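Local coordinates for protein fatty acid synthase 1, isoform A (Drosophila melanogaster, PDB 6FN6) that probably builds long-chain saturated fatty acids from acetyl-CoA and malonyl-CoA using NADPH, this chain holding its dehydratase, enoylreductase and ketoreductase region, at residues Val653-Val657 with Ala685-Cys690; Val691-Tyr696 with Ala723-Val727; Val606-Pro610 with Met682-Ser686. The contacts are given in a common frame with arbitrary orientation. Residues are numbered along the deposited sequence.

Interaction 1 (Val653-Val657 with Ala685-Cys690); sequences VMAMV and ASTVPC
Residues 653-656 belong to strand 652-656, whose alternation points Met-654 and Met-656 at the other segment and Val-653 and Ala-655 away; Val-657, just past the strand, also points away. Opposite, Ala-685 to Val-688 make a type I beta turn, closed by Val-688 N to Ala-685 O at 3.0 Å, and Pro-689 and Cys-690 continue helically. CA atoms pair Met-654 with Ser-686 (6.1 Å) and Met-656 with Pro-689 (5.7 Å). Apolar packing dominates. Met-654 (chi1 p, chi2 t, chi3 m) sets SD 3.8 Å from Ala-685 CB, and its CE 3.6 Å from Val-688 CG1 and 3.8 Å from Pro-689 CD. Met-656 (t, t, p) lays CB 4.0 Å from Pro-689 CB and CG 4.0 Å from Cys-690 SG. The proline ring also meets backbone, CG lying 3.4 Å from Ala-655 O. Trp-674 touches both Met-654 and Pro-689. The arrangement joins the enoylreductase's substrate-binding part to the helix entering its Rossmann part, as expected for a medium-chain dehydrogenase/reductase fold.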
loop_
_atom_site.group_PDB
_atom_site.type_symbol
_atom_site.label_atom_id
_atom_site.label_comp_id
_atom_site.label_asym_id
_atom_site.label_seq_id
_atom_site.Cartn_x
_atom_site.Cartn_y
_atom_site.Cartn_z
ATOM N N VAL A 653 40.978 -11.211 -12.162
ATOM C CA VAL A 653 39.645 -11.597 -11.714
ATOM C C VAL A 653 38.855 -10.397 -11.205
ATOM O O VAL A 653 39.420 -9.439 -10.676
ATOM C CB VAL A 653 39.734 -12.682 -10.617
ATOM C CG1 VAL A 653 38.343 -13.109 -10.151
ATOM C CG2 VAL A 653 40.524 -13.882 -11.107
ATOM N N MET A 654 37.540 -10.465 -11.382
ATOM C CA MET A 654 36.610 -9.516 -10.782
ATOM C C MET A 654 35.596 -10.315 -9.975
ATOM O O MET A 654 35.207 -11.409 -10.385
ATOM C CB MET A 654 35.912 -8.672 -11.848
ATOM C CG MET A 654 35.541 -9.453 -13.091
ATOM S SD MET A 654 34.572 -8.502 -14.271
ATOM C CE MET A 654 32.922 -8.785 -13.649
ATOM N N ALA A 655 35.185 -9.790 -8.824
ATOM C CA ALA A 655 34.337 -10.558 -7.920
ATOM C C ALA A 655 33.266 -9.720 -7.238
ATOM O O ALA A 655 33.286 -8.489 -7.282
ATOM C CB ALA A 655 35.199 -11.234 -6.869
ATOM N N MET A 656 32.338 -10.419 -6.591
ATOM C CA MET A 656 31.274 -9.797 -5.818
ATOM C C MET A 656 31.185 -10.498 -4.468
ATOM O O MET A 656 31.184 -11.728 -4.399
ATOM C CB MET A 656 29.940 -9.880 -6.562
ATOM C CG MET A 656 28.776 -9.237 -5.825
ATOM S SD MET A 656 27.243 -9.263 -6.767
ATOM C CE MET A 656 27.011 -11.024 -7.012
ATOM N N VAL A 657 31.128 -9.711 -3.398
ATOM C CA VAL A 657 31.123 -10.253 -2.044
ATOM C C VAL A 657 30.137 -9.491 -1.164
ATOM O O VAL A 657 29.753 -8.368 -1.490
ATOM C CB VAL A 657 32.531 -10.213 -1.434
ATOM C CG1 VAL A 657 33.411 -11.286 -2.056
ATOM C CG2 VAL A 657 33.150 -8.834 -1.635
ATOM N N ALA A 685 36.800 -3.355 -15.175
ATOM C CA ALA A 685 36.148 -4.582 -14.731
ATOM C C ALA A 685 35.482 -4.416 -13.366
ATOM O O ALA A 685 34.397 -4.953 -13.127
ATOM C CB ALA A 685 37.155 -5.720 -14.691
ATOM N N SER A 686 36.126 -3.662 -12.482
ATOM C CA SER A 686 35.639 -3.477 -11.118
ATOM C C SER A 686 34.213 -2.929 -11.069
ATOM O O SER A 686 33.517 -3.087 -10.065
ATOM C CB SER A 686 36.575 -2.539 -10.348
ATOM O OG SER A 686 36.676 -1.277 -10.986
ATOM N N THR A 687 33.785 -2.281 -12.148
ATOM C CA THR A 687 32.480 -1.628 -12.185
ATOM C C THR A 687 31.326 -2.594 -12.465
ATOM O O THR A 687 30.163 -2.244 -12.273
ATOM C CB THR A 687 32.440 -0.525 -13.259
ATOM O OG1 THR A 687 32.513 -1.121 -14.559
ATOM C CG2 THR A 687 33.600 0.439 -13.088
ATOM N N VAL A 688 31.645 -3.805 -12.909
ATOM C CA VAL A 688 30.633 -4.704 -13.469
ATOM C C VAL A 688 29.853 -5.539 -12.441
ATOM O O VAL A 688 28.626 -5.550 -12.476
ATOM C CB VAL A 688 31.289 -5.635 -14.513
ATOM C CG1 VAL A 688 30.312 -6.706 -14.988
ATOM C CG2 VAL A 688 31.798 -4.832 -15.688
ATOM N N PRO A 689 30.555 -6.250 -11.541
ATOM C CA PRO A 689 29.927 -7.278 -10.697
ATOM C C PRO A 689 28.579 -6.913 -10.069
ATOM O O PRO A 689 27.598 -7.615 -10.300
ATOM C CB PRO A 689 30.965 -7.497 -9.597
ATOM C CG PRO A 689 32.247 -7.185 -10.232
ATOM C CD PRO A 689 31.980 -6.079 -11.210
ATOM N N CYS A 690 28.534 -5.850 -9.274
ATOM C CA CYS A 690 27.345 -5.550 -8.486
ATOM C C CYS A 690 26.179 -5.029 -9.315
ATOM O O CYS A 690 25.081 -5.582 -9.260
ATOM C CB CYS A 690 27.678 -4.539 -7.391
ATOM S SG CYS A 690 28.506 -5.279 -5.977
#

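Interaction 2 (Val691-Tyr696 with Ala723-Val727); sequences VYSTVY and AAISV
Segments 691-696 and 723-727 are both fully helical and cross at -56°, with 9.3 Å between their axes at closest approach. Across the crossing the nearest CA pairs are Tyr-692 with Ala-723 (5.8 Å) and Val-695 with Ala-724 (5.5 Å). Ala-723 and Val-727, four residues apart, form a ridge that lies in the groove between two rows of the same spacing, Val-691/Val-695 and Tyr-692/Tyr-696. This is ridges-into-grooves packing, and the angle is close to that expected when both helices use i to i+4 ridges. At one end the small Ala-723 CB fills a hollow walled by Val-691 CG2 (3.9 Å), Val-695 CG2 (3.6 Å) and the Tyr-692 ring, whose centroid lies 3.7 Å from that methyl in a CH-pi contact, 10° off the ring normal. Here the helix entering the Rossmann part of the enoylreductase packs on helix 719-731, which follows the first strand of that part and its glycine-rich turn. The other bump is Val-727 (chi1 t): CG2 lies 3.7 Å from Tyr-692 CE1, at the ring edge, and 3.8 Å from Val-695 CG1, while CG1 reaches Tyr-696 CZ at 3.8 Å. The CA-to-CB bonds of both tyrosines point sideways, but with chi1 m the ring ends come nearer to helix 723-727. In return Val-695 (chi1 t) wedges between Ala-723, Ala-724 and Val-727, its CG2 3.3 Å from Ala-724 N and 3.8 Å from Ala-724 CB. At the margin, Tyr-692 OH passes 4.1 Å from Ser-726 CB. That hydroxyl hydrogen-bonds Val-864 O. Ser-726 OG bonds instead to Ala-862 O.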
loop_
_atom_site.group_PDB
_atom_site.type_symbol
_atom_site.label_atom_id
_atom_site.label_comp_id
_atom_site.label_asym_id
_atom_site.label_seq_id
_atom_site.Cartn_x
_atom_site.Cartn_y
_atom_site.Cartn_z
ATOM N N VAL A 691 26.406 -3.949 -10.060
ATOM C CA VAL A 691 25.320 -3.300 -10.785
ATOM C C VAL A 691 24.692 -4.255 -11.796
ATOM O O VAL A 691 23.481 -4.229 -12.002
ATOM C CB VAL A 691 25.799 -2.007 -11.485
ATOM C CG1 VAL A 691 26.191 -0.960 -10.455
ATOM C CG2 VAL A 691 26.954 -2.293 -12.443
ATOM N N TYR A 692 25.502 -5.109 -12.414
ATOM C CA TYR A 692 24.989 -6.014 -13.434
ATOM C C TYR A 692 24.362 -7.263 -12.828
ATOM O O TYR A 692 23.369 -7.773 -13.347
ATOM C CB TYR A 692 26.094 -6.403 -14.415
ATOM C CG TYR A 692 26.293 -5.376 -15.503
ATOM C CD1 TYR A 692 25.415 -5.301 -16.574
ATOM C CD2 TYR A 692 27.349 -4.479 -15.459
ATOM C CE1 TYR A 692 25.582 -4.360 -17.571
ATOM C CE2 TYR A 692 27.528 -3.535 -16.453
ATOM C CZ TYR A 692 26.643 -3.481 -17.507
ATOM O OH TYR A 692 26.818 -2.544 -18.501
ATOM N N SER A 693 24.934 -7.761 -11.738
ATOM C CA SER A 693 24.304 -8.850 -11.003
ATOM C C SER A 693 22.927 -8.404 -10.527
ATOM O O SER A 693 21.976 -9.185 -10.516
ATOM C CB SER A 693 25.167 -9.285 -9.821
ATOM O OG SER A 693 26.400 -9.819 -10.268
ATOM N N THR A 694 22.832 -7.137 -10.139
ATOM C CA THR A 694 21.571 -6.557 -9.700
ATOM C C THR A 694 20.590 -6.476 -10.865
ATOM O O THR A 694 19.434 -6.887 -10.748
ATOM C CB THR A 694 21.781 -5.150 -9.112
ATOM O OG1 THR A 694 22.730 -5.214 -8.043
ATOM C CG2 THR A 694 20.469 -4.576 -8.588
ATOM N N VAL A 695 21.062 -5.941 -11.986
ATOM C CA VAL A 695 20.217 -5.722 -13.150
ATOM C C VAL A 695 19.641 -7.042 -13.640
ATOM O O VAL A 695 18.460 -7.130 -13.980
ATOM C CB VAL A 695 21.003 -5.005 -14.270
ATOM C CG1 VAL A 695 20.336 -5.202 -15.626
ATOM C CG2 VAL A 695 21.127 -3.527 -13.967
ATOM N N TYR A 696 20.475 -8.075 -13.661
ATOM C CA TYR A 696 20.058 -9.362 -14.195
ATOM C C TYR A 696 19.137 -10.103 -13.233
ATOM O O TYR A 696 18.198 -10.772 -13.662
ATOM C CB TYR A 696 21.280 -10.218 -14.523
ATOM C CG TYR A 696 21.828 -9.961 -15.907
ATOM C CD1 TYR A 696 21.168 -10.434 -17.034
ATOM C CD2 TYR A 696 23.004 -9.244 -16.089
ATOM C CE1 TYR A 696 21.661 -10.201 -18.304
ATOM C CE2 TYR A 696 23.505 -9.006 -17.357
ATOM C CZ TYR A 696 22.828 -9.487 -18.459
ATOM O OH TYR A 696 23.321 -9.254 -19.722
ATOM N N ALA A 723 23.645 0.244 -16.221
ATOM C CA ALA A 723 23.714 -1.192 -16.444
ATOM C C ALA A 723 22.360 -1.707 -16.909
ATOM O O ALA A 723 22.281 -2.575 -17.775
ATOM C CB ALA A 723 24.157 -1.910 -15.182
ATOM N N ALA A 724 21.294 -1.163 -16.328
ATOM C CA ALA A 724 19.938 -1.568 -16.680
ATOM C C ALA A 724 19.593 -1.182 -18.117
ATOM O O ALA A 724 19.058 -1.993 -18.873
ATOM C CB ALA A 724 18.941 -0.951 -15.718
ATOM N N ILE A 725 19.903 0.058 -18.487
ATOM C CA ILE A 725 19.600 0.563 -19.824
ATOM C C ILE A 725 20.324 -0.269 -20.879
ATOM O O ILE A 725 19.754 -0.613 -21.910
ATOM C CB ILE A 725 19.970 2.056 -19.949
ATOM C CG1 ILE A 725 19.131 2.896 -18.983
ATOM C CG2 ILE A 725 19.766 2.546 -21.383
ATOM C CD1 ILE A 725 19.633 4.321 -18.804
ATOM N N SER A 726 21.587 -0.584 -20.615
ATOM C CA SER A 726 22.402 -1.344 -21.555
ATOM C C SER A 726 21.812 -2.726 -21.813
ATOM O O SER A 726 21.646 -3.133 -22.959
ATOM C CB SER A 726 23.836 -1.473 -21.030
ATOM O OG SER A 726 24.661 -2.165 -21.952
ATOM N N VAL A 727 21.500 -3.449 -20.743
ATOM C CA VAL A 727 20.966 -4.799 -20.870
ATOM C C VAL A 727 19.584 -4.756 -21.512
ATOM O O VAL A 727 19.291 -5.532 -22.420
ATOM C CB VAL A 727 20.918 -5.514 -19.502
ATOM C CG1 VAL A 727 20.341 -6.917 -19.645
ATOM C CG2 VAL A 727 22.305 -5.586 -18.892
#

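Interaction 3 (Val606-Pro610 with Met682-Ser686); sequences VYYAP and MEEAS
A classic beta bulge, in which Tyr-607 and Tyr-608 both face Ala-644, shapes this contact in the substrate-binding part of the enoylreductase, a medium-chain dehydrogenase/reductase fold. The chain turns a corner at Tyr-607 and runs on as a strand through Pro-610; the bulge lets two successive tyrosines point toward the short helix 682-685. Tyr-608 and Ser-686 are nearest in register, their CA atoms 6.2 Å apart. Met-682 (chi1 m, then t, t) stretches toward Tyr-607 (chi1 m) in a Met-aromatic contact: SD lies 4.0 Å from the ring centroid, obliquely, and 3.5 Å from Tyr-607 CG, while CE sits over the face as a CH-pi partner, 4.3 Å from the centroid. The Tyr-608 ring (chi1 m) lies against the helix, CD1 3.5 Å from Met-682 CB, with Glu-683 CB over its face 4.1 Å from the centroid. The polar ends look elsewhere: Tyr-607 OH bonds Glu-900 and Glu-683 OE1 bonds Thr-868. Ser-686 packs its CB 3.8 Å from both Tyr-608 CB and Pro-610 CG, with its O 3.2 Å from that CG, while chi1 p sends its OG back to Glu-683 O at 2.6 Å.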
loop_
_atom_site.group_PDB
_atom_site.type_symbol
_atom_site.label_atom_id
_atom_site.label_comp_id
_atom_site.label_asym_id
_atom_site.label_seq_id
_atom_site.Cartn_x
_atom_site.Cartn_y
_atom_site.Cartn_z
ATOM N N VAL A 606 43.544 -7.356 -3.835
ATOM C CA VAL A 606 42.645 -6.314 -4.308
ATOM C C VAL A 606 43.432 -5.213 -5.003
ATOM O O VAL A 606 44.431 -4.721 -4.475
ATOM C CB VAL A 606 41.806 -5.739 -3.152
ATOM C CG1 VAL A 606 40.866 -4.645 -3.652
ATOM C CG2 VAL A 606 41.019 -6.844 -2.469
ATOM N N TYR A 607 42.970 -4.835 -6.191
ATOM C CA TYR A 607 43.564 -3.737 -6.942
ATOM C C TYR A 607 42.594 -2.564 -6.999
ATOM O O TYR A 607 42.968 -1.418 -6.753
ATOM C CB TYR A 607 43.928 -4.184 -8.355
ATOM C CG TYR A 607 45.240 -4.927 -8.437
ATOM C CD1 TYR A 607 45.382 -6.182 -7.857
ATOM C CD2 TYR A 607 46.336 -4.381 -9.092
ATOM C CE1 TYR A 607 46.577 -6.870 -7.928
ATOM C CE2 TYR A 607 47.537 -5.063 -9.169
ATOM C CZ TYR A 607 47.651 -6.306 -8.583
ATOM O OH TYR A 607 48.839 -6.994 -8.653
ATOM N N TYR A 608 41.341 -2.867 -7.324
ATOM C CA TYR A 608 40.308 -1.846 -7.433
ATOM C C TYR A 608 39.083 -2.237 -6.617
ATOM O O TYR A 608 38.545 -3.330 -6.778
ATOM C CB TYR A 608 39.928 -1.636 -8.900
ATOM C CG TYR A 608 41.011 -0.934 -9.688
ATOM C CD1 TYR A 608 42.038 -1.652 -10.284
ATOM C CD2 TYR A 608 41.016 0.448 -9.819
ATOM C CE1 TYR A 608 43.032 -1.017 -10.994
ATOM C CE2 TYR A 608 42.006 1.093 -10.529
ATOM C CZ TYR A 608 43.013 0.357 -11.114
ATOM O OH TYR A 608 44.004 0.997 -11.821
ATOM N N ALA A 609 38.664 -1.344 -5.724
ATOM C CA ALA A 609 37.486 -1.573 -4.897
ATOM C C ALA A 609 36.515 -0.409 -5.061
ATOM O O ALA A 609 36.795 0.701 -4.607
ATOM C CB ALA A 609 37.880 -1.734 -3.436
ATOM N N PRO A 610 35.374 -0.653 -5.725
ATOM C CA PRO A 610 34.370 0.409 -5.848
ATOM C C PRO A 610 33.574 0.662 -4.573
ATOM O O PRO A 610 33.382 -0.250 -3.767
ATOM C CB PRO A 610 33.441 -0.110 -6.951
ATOM C CG PRO A 610 34.223 -1.138 -7.675
ATOM C CD PRO A 610 35.101 -1.766 -6.648
ATOM N N MET A 682 41.517 -3.485 -15.150
ATOM C CA MET A 682 40.971 -3.822 -13.842
ATOM C C MET A 682 40.046 -2.703 -13.381
ATOM O O MET A 682 38.999 -2.953 -12.789
ATOM C CB MET A 682 42.086 -4.040 -12.819
ATOM C CG MET A 682 42.764 -5.392 -12.912
ATOM S SD MET A 682 44.035 -5.585 -11.649
ATOM C CE MET A 682 44.533 -7.279 -11.930
ATOM N N GLU A 683 40.443 -1.469 -13.676
ATOM C CA GLU A 683 39.631 -0.294 -13.381
ATOM C C GLU A 683 38.232 -0.459 -13.968
ATOM O O GLU A 683 37.228 -0.231 -13.291
ATOM C CB GLU A 683 40.312 0.965 -13.930
ATOM C CG GLU A 683 39.460 2.224 -13.903
ATOM C CD GLU A 683 40.197 3.427 -14.462
ATOM O OE1 GLU A 683 39.555 4.272 -15.124
ATOM O OE2 GLU A 683 41.421 3.529 -14.239
ATOM N N GLU A 684 38.175 -0.848 -15.235
ATOM C CA GLU A 684 36.909 -1.050 -15.923
ATOM C C GLU A 684 36.128 -2.219 -15.328
ATOM O O GLU A 684 34.945 -2.091 -15.011
ATOM C CB GLU A 684 37.158 -1.300 -17.411
ATOM C CG GLU A 684 37.526 -0.058 -18.201
ATOM C CD GLU A 684 37.950 -0.380 -19.621
ATOM O OE1 GLU A 684 37.525 -1.429 -20.149
ATOM O OE2 GLU A 684 38.713 0.414 -20.208
ATOM N N ALA A 685 36.800 -3.355 -15.175
ATOM C CA ALA A 685 36.148 -4.582 -14.731
ATOM C C ALA A 685 35.482 -4.416 -13.366
ATOM O O ALA A 685 34.397 -4.953 -13.127
ATOM C CB ALA A 685 37.155 -5.720 -14.691
ATOM N N SER A 686 36.126 -3.662 -12.482
ATOM C CA SER A 686 35.639 -3.477 -11.118
ATOM C C SER A 686 34.213 -2.929 -11.069
ATOM O O SER A 686 33.517 -3.087 -10.065
ATOM C CB SER A 686 36.575 -2.539 -10.348
ATOM O OG SER A 686 36.676 -1.277 -10.986
#

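How the interactions relate
The three contacts follow one continuous path from residue 682 to 696, crossing from the substrate-binding part of the enoylreductase into its Rossmann part. Interactions 1 and 3, with centres 7 Å apart, share Ala-685 and Ser-686 and reach the same sheet: Ala-685 faces Met-654 in the first, whereas Ser-686 faces Tyr-608 and Pro-610 in the third. Interactions 1 and 2 use consecutive parts of helix 689-702; their centres are 13 Å apart and they touch where Met-656 CE packs 3.5 Å from Ser-693 OG. Interactions 2 and 3 do not meet, their nearest atoms being about 7 Å apart. All three lie away from the predicted dehydratase residues His-24 and Asp-175.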